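Local coordinates for beta-mannosidase (Trichoderma harzianum, PDB 4CVU), which probably hydrolyses beta-mannosidic linkages to release mannose from the non-reducing ends of mannosides, as a fungal member of glycoside hydrolase family 2, at residues A[31-36]-A[51-56]; A[126-129]-A[134-137]; A[129-134]-A[210-215]; A[214-219]-A[225-230]. All blocks are in the same frame, centred on the assembly; numbering follows the deposited sequence.

Contact 1 (A[31-36]-A[51-56]); sequences HDLALQ and GKFPSQ
Leu33 sits on the ring of Phe53. Its CB lies 3.9 Å from the centroid of that ring and only 4° off the normal, a CH-pi contact squarely over one face, while CD1 of Leu33 reaches CZ of Phe53 at 3.7 Å. The two side chains therefore meet at two levels, the beta carbon above the ring centre and one methyl at its far end. Phe53 carries CG anti to the backbone N (chi1 -164°), which swings the ring toward Leu33; Phe53 also packs on Ile154 and Pro211. The contact bridges the two sheets of a galactose-binding-domain-like beta sandwich: 31-36 runs out of strand 29-32, at the edge of one sheet, and 51-56 leaves strand 48-51, at the edge of the other. Leu33 also packs on Leu152, and Phe53 meets the ring of Trp38, so the pair belongs to the filling between the sheets. No direct hydrogen bond joins the segments. The carbonyl O of Phe53, part of the cis peptide that precedes Pro54, has Ala34 CA at 3.3 Å in a CA-H...O contact. Water 1 joins the backbones by accepting from Phe53 N (2.8 Å) and donating to Ala34 O (3.1 Å). Within 31-36, Ala34 N donates to Asp32 OD1 at 2.9 Å and nearly straight, 168° at the hydrogen, closing an Asx turn in which the donor stands above the carboxylate plane.

Contact 2 (A[126-129]-A[134-137]); sequences GTPD and QWFY. With NA (sodium ion), chain B; MAN (alpha-D-mannopyranose), chain C; MAN (alpha-D-mannopyranose), chain D.
Pro128 and Gly126 pack against the aromatic side chains of Trp135 and Tyr137, where the chain crosses from strand 123-126 in one sheet of the galactose-binding-domain-like sandwich to strand 135-138 in the other. Pro128 CB lies 3.6 Å from the centroid of the Trp135 five-membered ring, over its face, in a CH-pi contact. Gly126 CA does the same for Tyr137, 4.0 Å from the ring centroid but displaced toward the rim, on backbone that has no side chain to hold the ring off. The hydroxyl end of Tyr137 abuts the proline, with OH 3.2 Å from Pro128 CD. At the six-membered end of the indole, CH2 of Trp135 comes to 3.7 Å from Asp129 OD1. Replacing Trp135 by an alanine would probably uncover Pro128 and leave Asn130 O without the indole N-H that it accepts. Further out, backbone hydrogen bonds between Trp135 and Phe109 and between Tyr137 and Leu107 fix the strand that presents both rings. Asp129 faces an attached glycan: its OD2 binds the sodium ion at 2.6 Å while accepting from O4 of the chain C mannose at 2.7 Å.

Contact 3 (A[129-134]-A[210-215]); sequences DNQFRQ and GPWQPG. With NA (sodium ion), chain B; MAN (alpha-D-mannopyranose), chain C.
Trp212 and Gln131 account for nearly all of the contact, and they meet in two ways. The indole NE1 of Trp212 donates to the backbone O of Gln131 at 3.1 Å, the acceptor lying close to the ring plane and the bond somewhat bent, 148° at the hydrogen. The side chain of Gln131 then crosses the indole at about a right angle: CG comes within 3.5 Å of Trp212 NE1, and NE2 stands 3.8 Å above the ring plane, over its centre, with the amide nearly perpendicular to the indole. Gln213 CG covers the opposite face, so the indole is held between two glutamine side chains. The far end of Gln131, stretched out beyond CG, is anchored by OE1, which accepts from Glu194 N. Gln131 belongs to a type I turn from Asn130 to Arg133, begun by an Asx turn in which Phe132 N donates to Asn130 OD1 at 2.7 Å. This loop of the sandwich domain also leans on helix 458-475, where Asn463 and Glu467 bind Asn130, as expected for a domain packed on the family's catalytic barrel. One buried indole N-H and one buried carbonyl thus satisfy each other, while the amide over the ring takes its polar partner from outside the pair.

Contact 4 (A[214-219]-A[225-230]); sequences PGRIVQ and ELYSLN
A first torsion near trans (chi1 172°) stretches Tyr227 away from its own backbone N and along strand 215-221, under Val218 and on to Arg216. Arg216 has CG between the backbone N and the carbonyl carbon (chi1 84°) and bends again at chi2 and chi3, so its chain folds over to bring Arg216 CD to 3.5 Å from Tyr227 OH and the guanidinium up to the same oxygen. Val218 supplies the apolar half: CG2 lies 3.9 Å from the centroid of the Tyr227 ring, above its centre, a CH-pi contact, and CG1 rests on Tyr227 CB at 3.8 Å. The contact crosses a domain boundary. Strand 215-221 belongs to the galactose-binding-domain-like sandwich, whereas strand 227-237 is an edge strand of the following immunoglobulin-like sheet, and no hydrogen bond joins the two segments. At the polar end Tyr227 OH stands over a face of the guanidinium, 3.1 Å from Arg216 NH1, at an angle too poor for a hydrogen bond; the two planes are 37° apart. NH1 is taken instead by a salt bridge to Asp110, which probably helps to hold the group there. An alanine in place of Tyr227 would probably open a gap beneath Val218 and leave the bent arginine chain without its support from this strand. Tyr227 also packs on Leu261 of strand 252-261.

Overall arrangement
Contacts 1 and 3 are buried and meet each other, Phe53 packing on Pro211 and Ser55 N lying 2.9 Å from Pro211 O; contacts 2 and 4 are only partly buried. Strands 29-32 and 215-221 are neighbours in one sheet, tying contact 1 to contact 4, and strand 135-138 of contact 2 is its other outermost strand. Contacts 2 and 3 share Asp129 and Gln134, the two ends of segment 129-134, whose Asp129 meets sodium and sugar while Gln131 packs on the indole of Trp212. CH-pi packing carries contacts 1, 2 and 4, whereas contact 3 alone has a direct hydrogen bond across its segments; contact 4 adds an arginine beside a phenol at the domain boundary.

Contact 1 (A[31-36]-A[51-56])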
loop_
_atom_site.group_PDB
_atom_site.type_symbol
_atom_site.label_atom_id
_atom_site.label_comp_id
_atom_site.label_asym_id
_atom_site.label_seq_id
_atom_site.Cartn_x
_atom_site.Cartn_y
_atom_site.Cartn_z
ATOM N N HIS A 31 -18.023 12.471 36.422
ATOM C CA HIS A 31 -18.295 11.857 35.114
ATOM C C HIS A 31 -17.061 11.969 34.181
ATOM O O HIS A 31 -16.701 13.068 33.742
ATOM C CB HIS A 31 -19.490 12.549 34.458
ATOM C CG HIS A 31 -20.804 12.240 35.104
ATOM N ND1 HIS A 31 -21.160 12.736 36.339
ATOM C CD2 HIS A 31 -21.868 11.511 34.671
ATOM C CE1 HIS A 31 -22.376 12.316 36.650
ATOM N NE2 HIS A 31 -22.826 11.567 35.659
ATOM N N ASP A 32 -16.428 10.838 33.886
ATOM C CA ASP A 32 -15.312 10.788 32.954
ATOM C C ASP A 32 -15.864 11.050 31.565
ATOM O O ASP A 32 -16.778 10.374 31.118
ATOM C CB ASP A 32 -14.601 9.426 33.027
ATOM C CG ASP A 32 -13.299 9.365 32.176
ATOM O OD1 ASP A 32 -13.077 10.177 31.271
ATOM O OD2 ASP A 32 -12.484 8.471 32.371
ATOM N N LEU A 33 -15.326 12.056 30.880
ATOM C CA LEU A 33 -15.778 12.377 29.519
ATOM C C LEU A 33 -15.537 11.255 28.493
ATOM O O LEU A 33 -16.178 11.235 27.442
ATOM C CB LEU A 33 -15.177 13.699 29.049
ATOM C CG LEU A 33 -15.742 14.931 29.774
ATOM C CD1 LEU A 33 -15.154 16.196 29.187
ATOM C CD2 LEU A 33 -17.272 15.031 29.719
ATOM N N ALA A 34 -14.661 10.305 28.815
ATOM C CA ALA A 34 -14.433 9.150 27.975
ATOM C C ALA A 34 -15.640 8.237 27.870
ATOM O O ALA A 34 -15.797 7.547 26.868
ATOM C CB ALA A 34 -13.243 8.341 28.483
ATOM N N LEU A 35 -16.463 8.199 28.907
ATOM C CA LEU A 35 -17.618 7.297 28.950
ATOM C C LEU A 35 -18.838 7.957 28.360
ATOM O O LEU A 35 -19.881 7.325 28.257
ATOM C CB LEU A 35 -17.890 6.852 30.395
ATOM C CG LEU A 35 -16.689 6.148 31.059
ATOM C CD1 LEU A 35 -16.956 5.843 32.530
ATOM C CD2 LEU A 35 -16.305 4.884 30.311
ATOM N N GLN A 36 -18.727 9.239 27.992
ATOM C CA GLN A 36 -19.817 9.937 27.330
ATOM C C GLN A 36 -19.753 9.635 25.845
ATOM O O GLN A 36 -18.760 9.116 25.350
ATOM C CB GLN A 36 -19.732 11.438 27.569
ATOM C CG GLN A 36 -19.966 11.838 29.018
ATOM C CD GLN A 36 -21.322 11.395 29.544
ATOM O OE1 GLN A 36 -22.340 11.578 28.882
ATOM N NE2 GLN A 36 -21.341 10.814 30.740
ATOM N N GLY A 51 -17.228 10.036 17.410
ATOM C CA GLY A 51 -16.071 10.663 18.067
ATOM C C GLY A 51 -15.573 9.845 19.242
ATOM O O GLY A 51 -16.258 8.946 19.731
ATOM N N LYS A 52 -14.360 10.149 19.683
ATOM C CA LYS A 52 -13.800 9.540 20.891
ATOM C C LYS A 52 -13.148 10.631 21.730
ATOM O O LYS A 52 -12.694 11.659 21.200
ATOM C CB LYS A 52 -12.761 8.454 20.534
ATOM C CG LYS A 52 -13.341 7.084 20.140
ATOM C CD LYS A 52 -13.912 6.347 21.362
ATOM N N PHE A 53 -13.092 10.391 23.040
ATOM C CA PHE A 53 -12.475 11.336 23.986
ATOM C C PHE A 53 -11.656 10.480 24.935
ATOM O O PHE A 53 -12.205 9.593 25.614
ATOM C CB PHE A 53 -13.574 12.107 24.728
ATOM C CG PHE A 53 -13.110 13.352 25.437
ATOM C CD1 PHE A 53 -12.115 13.303 26.415
ATOM C CD2 PHE A 53 -13.742 14.580 25.199
ATOM C CE1 PHE A 53 -11.718 14.456 27.091
ATOM C CE2 PHE A 53 -13.351 15.728 25.858
ATOM C CZ PHE A 53 -12.333 15.666 26.813
ATOM N N PRO A 54 -10.347 10.697 24.986
ATOM C CA PRO A 54 -9.511 11.627 24.208
ATOM C C PRO A 54 -9.270 11.179 22.740
ATOM O O PRO A 54 -9.185 9.999 22.462
ATOM C CB PRO A 54 -8.178 11.614 24.958
ATOM C CG PRO A 54 -8.385 10.855 26.230
ATOM C CD PRO A 54 -9.579 9.977 26.023
ATOM N N SER A 55 -9.175 12.142 21.831
ATOM C CA SER A 55 -8.793 11.906 20.449
ATOM C C SER A 55 -8.408 13.196 19.723
ATOM O O SER A 55 -8.408 14.257 20.298
ATOM C CB SER A 55 -9.948 11.266 19.692
ATOM O OG SER A 55 -9.498 10.688 18.483
ATOM N N GLN A 56 -8.111 13.066 18.433
ATOM C CA GLN A 56 -8.026 14.184 17.525
ATOM C C GLN A 56 -8.754 13.821 16.237
ATOM O O GLN A 56 -8.894 12.662 15.913
ATOM C CB GLN A 56 -6.570 14.514 17.226
ATOM C CG GLN A 56 -5.800 15.101 18.396
ATOM C CD GLN A 56 -4.286 14.871 18.294
ATOM O OE1 GLN A 56 -3.854 13.855 17.766
ATOM N NE2 GLN A 56 -3.477 15.830 18.785
HETATM O O HOH W 1 -14.597 8.241 24.086
#

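Contact 2 (A[126-129]-A[134-137])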
loop_
_atom_site.group_PDB
_atom_site.type_symbol
_atom_site.label_atom_id
_atom_site.label_comp_id
_atom_site.label_asym_id
_atom_site.label_seq_id
_atom_site.Cartn_x
_atom_site.Cartn_y
_atom_site.Cartn_z
ATOM N N GLY A 126 -16.008 28.966 27.880
ATOM C CA GLY A 126 -14.553 29.125 27.821
ATOM C C GLY A 126 -13.961 29.089 26.428
ATOM O O GLY A 126 -14.541 28.502 25.532
ATOM N N THR A 127 -12.809 29.735 26.256
ATOM C CA THR A 127 -12.123 29.763 24.964
ATOM C C THR A 127 -10.628 29.464 25.115
ATOM O O THR A 127 -9.798 30.361 24.916
ATOM C CB THR A 127 -12.319 31.105 24.208
ATOM O OG1 THR A 127 -11.895 32.200 25.018
ATOM C CG2 THR A 127 -13.762 31.289 23.814
ATOM N N PRO A 128 -10.293 28.190 25.456
ATOM C CA PRO A 128 -8.912 27.744 25.680
ATOM C C PRO A 128 -7.989 28.008 24.487
ATOM O O PRO A 128 -8.407 27.878 23.326
ATOM C CB PRO A 128 -9.035 26.229 25.923
ATOM C CG PRO A 128 -10.477 25.877 25.894
ATOM C CD PRO A 128 -11.285 27.129 25.713
ATOM N N ASP A 129 -6.744 28.371 24.764
ATOM C CA ASP A 129 -5.765 28.583 23.695
ATOM C C ASP A 129 -4.354 28.117 24.040
ATOM O O ASP A 129 -3.378 28.788 23.731
ATOM C CB ASP A 129 -5.747 30.051 23.307
ATOM C CG ASP A 129 -5.346 30.961 24.465
ATOM O OD1 ASP A 129 -5.275 30.499 25.628
ATOM O OD2 ASP A 129 -5.085 32.141 24.176
ATOM N N GLN A 134 -4.023 22.734 31.743
ATOM C CA GLN A 134 -5.237 22.169 32.293
ATOM C C GLN A 134 -6.222 23.321 32.409
ATOM O O GLN A 134 -5.902 24.365 33.021
ATOM C CB GLN A 134 -4.966 21.597 33.677
ATOM C CG GLN A 134 -6.164 20.995 34.398
ATOM C CD GLN A 134 -5.758 20.399 35.736
ATOM O OE1 GLN A 134 -5.139 21.081 36.558
ATOM N NE2 GLN A 134 -6.127 19.136 35.975
ATOM N N TRP A 135 -7.402 23.148 31.818
ATOM C CA TRP A 135 -8.424 24.182 31.863
ATOM C C TRP A 135 -9.589 23.693 32.706
ATOM O O TRP A 135 -9.941 22.518 32.651
ATOM C CB TRP A 135 -8.905 24.524 30.441
ATOM C CG TRP A 135 -7.822 25.041 29.504
ATOM C CD1 TRP A 135 -7.189 24.332 28.506
ATOM C CD2 TRP A 135 -7.273 26.369 29.450
ATOM N NE1 TRP A 135 -6.287 25.137 27.853
ATOM C CE2 TRP A 135 -6.317 26.387 28.413
ATOM C CE3 TRP A 135 -7.510 27.551 30.161
ATOM C CZ2 TRP A 135 -5.584 27.532 28.093
ATOM C CZ3 TRP A 135 -6.782 28.682 29.828
ATOM C CH2 TRP A 135 -5.834 28.665 28.808
ATOM N N PHE A 136 -10.188 24.602 33.480
ATOM C CA PHE A 136 -11.384 24.294 34.266
ATOM C C PHE A 136 -12.381 25.466 34.275
ATOM O O PHE A 136 -11.998 26.620 34.361
ATOM C CB PHE A 136 -11.017 23.918 35.691
ATOM C CG PHE A 136 -9.994 24.828 36.306
ATOM C CD1 PHE A 136 -8.647 24.596 36.111
ATOM C CD2 PHE A 136 -10.381 25.913 37.053
ATOM C CE1 PHE A 136 -7.700 25.422 36.663
ATOM C CE2 PHE A 136 -9.438 26.753 37.605
ATOM C CZ PHE A 136 -8.091 26.501 37.403
ATOM N N TYR A 137 -13.663 25.129 34.151
ATOM C CA TYR A 137 -14.721 26.106 33.962
ATOM C C TYR A 137 -15.909 25.760 34.843
ATOM O O TYR A 137 -16.333 24.617 34.905
ATOM C CB TYR A 137 -15.150 26.144 32.495
ATOM C CG TYR A 137 -14.020 26.434 31.524
ATOM C CD1 TYR A 137 -13.444 27.695 31.472
ATOM C CD2 TYR A 137 -13.534 25.448 30.655
ATOM C CE1 TYR A 137 -12.411 27.987 30.606
ATOM C CE2 TYR A 137 -12.504 25.729 29.769
ATOM C CZ TYR A 137 -11.932 26.993 29.757
ATOM O OH TYR A 137 -10.908 27.289 28.895
HETATM NA NA NA B . -4.520 34.098 25.791
HETATM C C1 MAN C . -5.721 37.287 20.699
HETATM C C2 MAN C . -4.235 36.944 20.641
HETATM C C3 MAN C . -4.050 35.425 20.644
HETATM C C4 MAN C . -4.795 34.797 21.828
HETATM C C5 MAN C . -6.271 35.211 21.779
HETATM C C6 MAN C . -7.089 34.682 22.958
HETATM O O2 MAN C . -3.554 37.496 21.753
HETATM O O3 MAN C . -2.680 35.142 20.718
HETATM O O4 MAN C . -4.679 33.398 21.803
HETATM O O5 MAN C . -6.357 36.623 21.778
HETATM O O6 MAN C . -8.472 34.837 22.722
HETATM C C1 MAN D . -18.571 35.103 25.473
HETATM C C2 MAN D . -19.531 35.796 26.440
HETATM C C3 MAN D . -18.772 36.208 27.687
HETATM C C4 MAN D . -18.117 34.964 28.287
HETATM C C5 MAN D . -17.235 34.269 27.248
HETATM C C6 MAN D . -16.608 32.992 27.801
HETATM O O2 MAN D . -20.526 34.872 26.830
HETATM O O3 MAN D . -19.646 36.782 28.632
HETATM O O4 MAN D . -17.298 35.321 29.372
HETATM O O5 MAN D . -17.978 33.967 26.093
HETATM O O6 MAN D . -15.701 32.553 26.820
HETATM O O HOH W 2 -6.517 33.362 26.169
#

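Contact 3 (A[129-134]-A[210-215])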
loop_
_atom_site.group_PDB
_atom_site.type_symbol
_atom_site.label_atom_id
_atom_site.label_comp_id
_atom_site.label_asym_id
_atom_site.label_seq_id
_atom_site.Cartn_x
_atom_site.Cartn_y
_atom_site.Cartn_z
ATOM N N ASP A 129 -6.744 28.371 24.764
ATOM C CA ASP A 129 -5.765 28.583 23.695
ATOM C C ASP A 129 -4.354 28.117 24.040
ATOM O O ASP A 129 -3.378 28.788 23.731
ATOM C CB ASP A 129 -5.747 30.051 23.307
ATOM C CG ASP A 129 -5.346 30.961 24.465
ATOM O OD1 ASP A 129 -5.275 30.499 25.628
ATOM O OD2 ASP A 129 -5.085 32.141 24.176
ATOM N N ASN A 130 -4.258 26.964 24.690
ATOM C CA ASN A 130 -2.959 26.382 25.034
ATOM C C ASN A 130 -3.060 24.885 25.155
ATOM O O ASN A 130 -3.718 24.357 26.051
ATOM C CB ASN A 130 -2.402 26.988 26.339
ATOM C CG ASN A 130 -0.906 26.721 26.520
ATOM O OD1 ASN A 130 -0.416 25.609 26.273
ATOM N ND2 ASN A 130 -0.177 27.722 26.982
ATOM N N GLN A 131 -2.388 24.189 24.252
ATOM C CA GLN A 131 -2.333 22.741 24.290
ATOM C C GLN A 131 -1.803 22.215 25.619
ATOM O O GLN A 131 -2.202 21.159 26.053
ATOM C CB GLN A 131 -1.414 22.231 23.161
ATOM C CG GLN A 131 -1.332 20.732 23.059
ATOM C CD GLN A 131 -0.505 20.200 21.870
ATOM O OE1 GLN A 131 0.032 20.930 21.029
ATOM N NE2 GLN A 131 -0.361 18.908 21.857
ATOM N N PHE A 132 -0.871 22.953 26.230
ATOM C CA PHE A 132 -0.083 22.486 27.361
ATOM C C PHE A 132 -0.659 22.864 28.751
ATOM O O PHE A 132 0.070 22.755 29.750
ATOM C CB PHE A 132 1.342 23.066 27.242
ATOM C CG PHE A 132 1.947 22.907 25.876
ATOM C CD1 PHE A 132 1.926 21.680 25.245
ATOM C CD2 PHE A 132 2.563 23.974 25.250
ATOM C CE1 PHE A 132 2.480 21.536 23.971
ATOM C CE2 PHE A 132 3.126 23.841 23.980
ATOM C CZ PHE A 132 3.104 22.617 23.349
ATOM N N ARG A 133 -1.942 23.270 28.809
ATOM C CA ARG A 133 -2.602 23.705 30.059
ATOM C C ARG A 133 -3.824 22.880 30.427
ATOM O O ARG A 133 -4.554 22.403 29.562
ATOM C CB ARG A 133 -3.019 25.186 29.994
ATOM C CG ARG A 133 -1.859 26.137 30.175
ATOM C CD ARG A 133 -2.239 27.581 30.024
ATOM N NE ARG A 133 -2.887 28.160 31.213
ATOM C CZ ARG A 133 -3.372 29.393 31.268
ATOM N NH1 ARG A 133 -3.289 30.190 30.208
ATOM N NH2 ARG A 133 -3.945 29.842 32.384
ATOM N N GLN A 134 -4.023 22.734 31.743
ATOM C CA GLN A 134 -5.237 22.169 32.293
ATOM C C GLN A 134 -6.222 23.321 32.409
ATOM O O GLN A 134 -5.902 24.365 33.021
ATOM C CB GLN A 134 -4.966 21.597 33.677
ATOM C CG GLN A 134 -6.164 20.995 34.398
ATOM C CD GLN A 134 -5.758 20.399 35.736
ATOM O OE1 GLN A 134 -5.139 21.081 36.558
ATOM N NE2 GLN A 134 -6.127 19.136 35.975
ATOM N N GLY A 210 -8.234 18.457 18.837
ATOM C CA GLY A 210 -9.188 17.642 19.583
ATOM C C GLY A 210 -8.879 17.589 21.070
ATOM O O GLY A 210 -7.879 18.184 21.529
ATOM N N PRO A 211 -9.721 16.869 21.823
ATOM C CA PRO A 211 -9.505 16.666 23.227
ATOM C C PRO A 211 -8.381 15.652 23.376
ATOM O O PRO A 211 -8.614 14.447 23.459
ATOM C CB PRO A 211 -10.862 16.128 23.710
ATOM C CG PRO A 211 -11.394 15.378 22.561
ATOM C CD PRO A 211 -10.898 16.113 21.342
ATOM N N TRP A 212 -7.155 16.142 23.387
ATOM C CA TRP A 212 -5.996 15.293 23.282
ATOM C C TRP A 212 -5.549 14.633 24.565
ATOM O O TRP A 212 -4.702 13.776 24.553
ATOM C CB TRP A 212 -4.851 16.078 22.655
ATOM C CG TRP A 212 -4.064 16.851 23.563
ATOM C CD1 TRP A 212 -4.373 18.057 24.097
ATOM C CD2 TRP A 212 -2.768 16.523 24.041
ATOM N NE1 TRP A 212 -3.346 18.496 24.889
ATOM C CE2 TRP A 212 -2.342 17.571 24.852
ATOM C CE3 TRP A 212 -1.915 15.442 23.849
ATOM C CZ2 TRP A 212 -1.132 17.554 25.501
ATOM C CZ3 TRP A 212 -0.693 15.454 24.462
ATOM C CH2 TRP A 212 -0.328 16.481 25.304
ATOM N N GLN A 213 -6.111 15.057 25.677
ATOM C CA GLN A 213 -5.834 14.452 26.964
ATOM C C GLN A 213 -7.151 14.260 27.723
ATOM O O GLN A 213 -8.177 14.735 27.315
ATOM C CB GLN A 213 -4.869 15.288 27.773
ATOM C CG GLN A 213 -3.444 15.269 27.280
ATOM C CD GLN A 213 -2.699 13.992 27.611
ATOM O OE1 GLN A 213 -2.352 13.734 28.744
ATOM N NE2 GLN A 213 -2.417 13.204 26.599
ATOM N N PRO A 214 -7.073 13.486 28.841
ATOM C CA PRO A 214 -8.348 13.233 29.533
ATOM C C PRO A 214 -9.054 14.425 30.124
ATOM O O PRO A 214 -8.499 15.485 30.301
ATOM C CB PRO A 214 -7.947 12.327 30.695
ATOM C CG PRO A 214 -6.793 11.583 30.198
ATOM C CD PRO A 214 -6.008 12.646 29.509
ATOM N N GLY A 215 -10.324 14.235 30.390
ATOM C CA GLY A 215 -11.162 15.297 30.899
ATOM C C GLY A 215 -12.363 14.738 31.618
ATOM O O GLY A 215 -12.726 13.584 31.433
HETATM NA NA NA B . -4.520 34.098 25.791
HETATM C C1 MAN C . -5.721 37.287 20.699
HETATM C C2 MAN C . -4.235 36.944 20.641
HETATM C C3 MAN C . -4.050 35.425 20.644
HETATM C C4 MAN C . -4.795 34.797 21.828
HETATM C C5 MAN C . -6.271 35.211 21.779
HETATM C C6 MAN C . -7.089 34.682 22.958
HETATM O O2 MAN C . -3.554 37.496 21.753
HETATM O O3 MAN C . -2.680 35.142 20.718
HETATM O O4 MAN C . -4.679 33.398 21.803
HETATM O O5 MAN C . -6.357 36.623 21.778
HETATM O O6 MAN C . -8.472 34.837 22.722
HETATM O O HOH W 2 -6.517 33.362 26.169
#

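Contact 4 (A[214-219]-A[225-230])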
loop_
_atom_site.group_PDB
_atom_site.type_symbol
_atom_site.label_atom_id
_atom_site.label_comp_id
_atom_site.label_asym_id
_atom_site.label_seq_id
_atom_site.Cartn_x
_atom_site.Cartn_y
_atom_site.Cartn_z
ATOM N N PRO A 214 -7.073 13.486 28.841
ATOM C CA PRO A 214 -8.348 13.233 29.533
ATOM C C PRO A 214 -9.054 14.425 30.124
ATOM O O PRO A 214 -8.499 15.485 30.301
ATOM C CB PRO A 214 -7.947 12.327 30.695
ATOM C CG PRO A 214 -6.793 11.583 30.198
ATOM C CD PRO A 214 -6.008 12.646 29.509
ATOM N N GLY A 215 -10.324 14.235 30.390
ATOM C CA GLY A 215 -11.162 15.297 30.899
ATOM C C GLY A 215 -12.363 14.738 31.618
ATOM O O GLY A 215 -12.726 13.584 31.433
ATOM N N ARG A 216 -12.984 15.554 32.449
ATOM C CA ARG A 216 -14.145 15.090 33.186
ATOM C C ARG A 216 -14.994 16.213 33.735
ATOM O O ARG A 216 -14.609 17.353 33.689
ATOM C CB ARG A 216 -13.743 14.089 34.262
ATOM C CG ARG A 216 -13.269 14.629 35.577
ATOM C CD ARG A 216 -11.878 15.214 35.611
ATOM N NE ARG A 216 -10.827 14.345 35.121
ATOM C CZ ARG A 216 -9.621 14.783 34.814
ATOM N NH1 ARG A 216 -9.322 16.040 34.967
ATOM N NH2 ARG A 216 -8.732 13.983 34.290
ATOM N N ILE A 217 -16.175 15.853 34.215
ATOM C CA ILE A 217 -17.044 16.785 34.918
ATOM C C ILE A 217 -17.025 16.472 36.401
ATOM O O ILE A 217 -17.133 15.318 36.785
ATOM C CB ILE A 217 -18.493 16.728 34.446
ATOM C CG1 ILE A 217 -18.573 16.909 32.939
ATOM C CG2 ILE A 217 -19.274 17.853 35.066
ATOM C CD1 ILE A 217 -19.935 16.618 32.344
ATOM N N VAL A 218 -16.824 17.502 37.223
ATOM C CA VAL A 218 -16.751 17.326 38.670
ATOM C C VAL A 218 -17.897 18.098 39.332
ATOM O O VAL A 218 -17.999 19.310 39.146
ATOM C CB VAL A 218 -15.422 17.842 39.232
ATOM C CG1 VAL A 218 -15.301 17.524 40.723
ATOM C CG2 VAL A 218 -14.251 17.250 38.477
ATOM N N GLN A 219 -18.759 17.380 40.066
ATOM C CA GLN A 219 -19.795 17.993 40.903
ATOM C C GLN A 219 -19.423 17.946 42.393
ATOM O O GLN A 219 -19.279 16.875 42.986
ATOM C CB GLN A 219 -21.170 17.379 40.657
ATOM C CG GLN A 219 -21.955 18.186 39.642
ATOM C CD GLN A 219 -23.383 17.720 39.463
ATOM O OE1 GLN A 219 -23.726 16.569 39.739
ATOM N NE2 GLN A 219 -24.231 18.629 38.998
ATOM N N GLU A 225 -16.184 16.926 49.995
ATOM C CA GLU A 225 -14.862 16.602 49.487
ATOM C C GLU A 225 -14.417 17.666 48.487
ATOM O O GLU A 225 -15.227 18.221 47.764
ATOM C CB GLU A 225 -14.915 15.238 48.803
ATOM C CG GLU A 225 -13.813 14.277 49.198
ATOM C CD GLU A 225 -13.629 13.142 48.189
ATOM O OE1 GLU A 225 -14.457 12.994 47.259
ATOM O OE2 GLU A 225 -12.640 12.392 48.324
ATOM N N LEU A 226 -13.129 17.952 48.448
ATOM C CA LEU A 226 -12.569 18.798 47.405
ATOM C C LEU A 226 -12.113 17.905 46.211
ATOM O O LEU A 226 -12.070 16.686 46.328
ATOM C CB LEU A 226 -11.385 19.590 47.952
ATOM C CG LEU A 226 -11.665 20.399 49.228
ATOM C CD1 LEU A 226 -10.422 21.175 49.625
ATOM C CD2 LEU A 226 -12.842 21.335 49.026
ATOM N N TYR A 227 -11.788 18.535 45.089
ATOM C CA TYR A 227 -11.241 17.831 43.916
ATOM C C TYR A 227 -9.790 18.248 43.643
ATOM O O TYR A 227 -9.484 19.427 43.603
ATOM C CB TYR A 227 -12.090 18.104 42.677
ATOM C CG TYR A 227 -11.428 17.552 41.432
ATOM C CD1 TYR A 227 -11.451 16.194 41.159
ATOM C CD2 TYR A 227 -10.727 18.384 40.576
ATOM C CE1 TYR A 227 -10.811 15.671 40.038
ATOM C CE2 TYR A 227 -10.072 17.876 39.468
ATOM C CZ TYR A 227 -10.129 16.525 39.190
ATOM O OH TYR A 227 -9.478 16.038 38.063
ATOM N N SER A 228 -8.916 17.279 43.426
ATOM C CA SER A 228 -7.493 17.558 43.212
ATOM C C SER A 228 -7.203 17.889 41.739
ATOM O O SER A 228 -7.461 17.078 40.858
ATOM C CB SER A 228 -6.657 16.351 43.626
ATOM O OG SER A 228 -5.307 16.571 43.301
ATOM N N LEU A 229 -6.663 19.077 41.485
ATOM C CA LEU A 229 -6.271 19.477 40.131
ATOM C C LEU A 229 -4.862 19.038 39.761
ATOM O O LEU A 229 -4.636 18.514 38.669
ATOM C CB LEU A 229 -6.339 21.003 39.982
ATOM C CG LEU A 229 -7.740 21.581 39.838
ATOM C CD1 LEU A 229 -7.742 23.057 40.173
ATOM C CD2 LEU A 229 -8.299 21.329 38.442
ATOM N N ASN A 230 -3.923 19.275 40.667
ATOM C CA ASN A 230 -2.487 19.166 40.385
ATOM C C ASN A 230 -1.718 19.227 41.730
ATOM O O ASN A 230 -2.146 19.905 42.668
ATOM C CB ASN A 230 -2.041 20.325 39.479
ATOM C CG ASN A 230 -0.640 20.143 38.925
ATOM O OD1 ASN A 230 -0.124 19.035 38.890
ATOM N ND2 ASN A 230 -0.032 21.233 38.448
#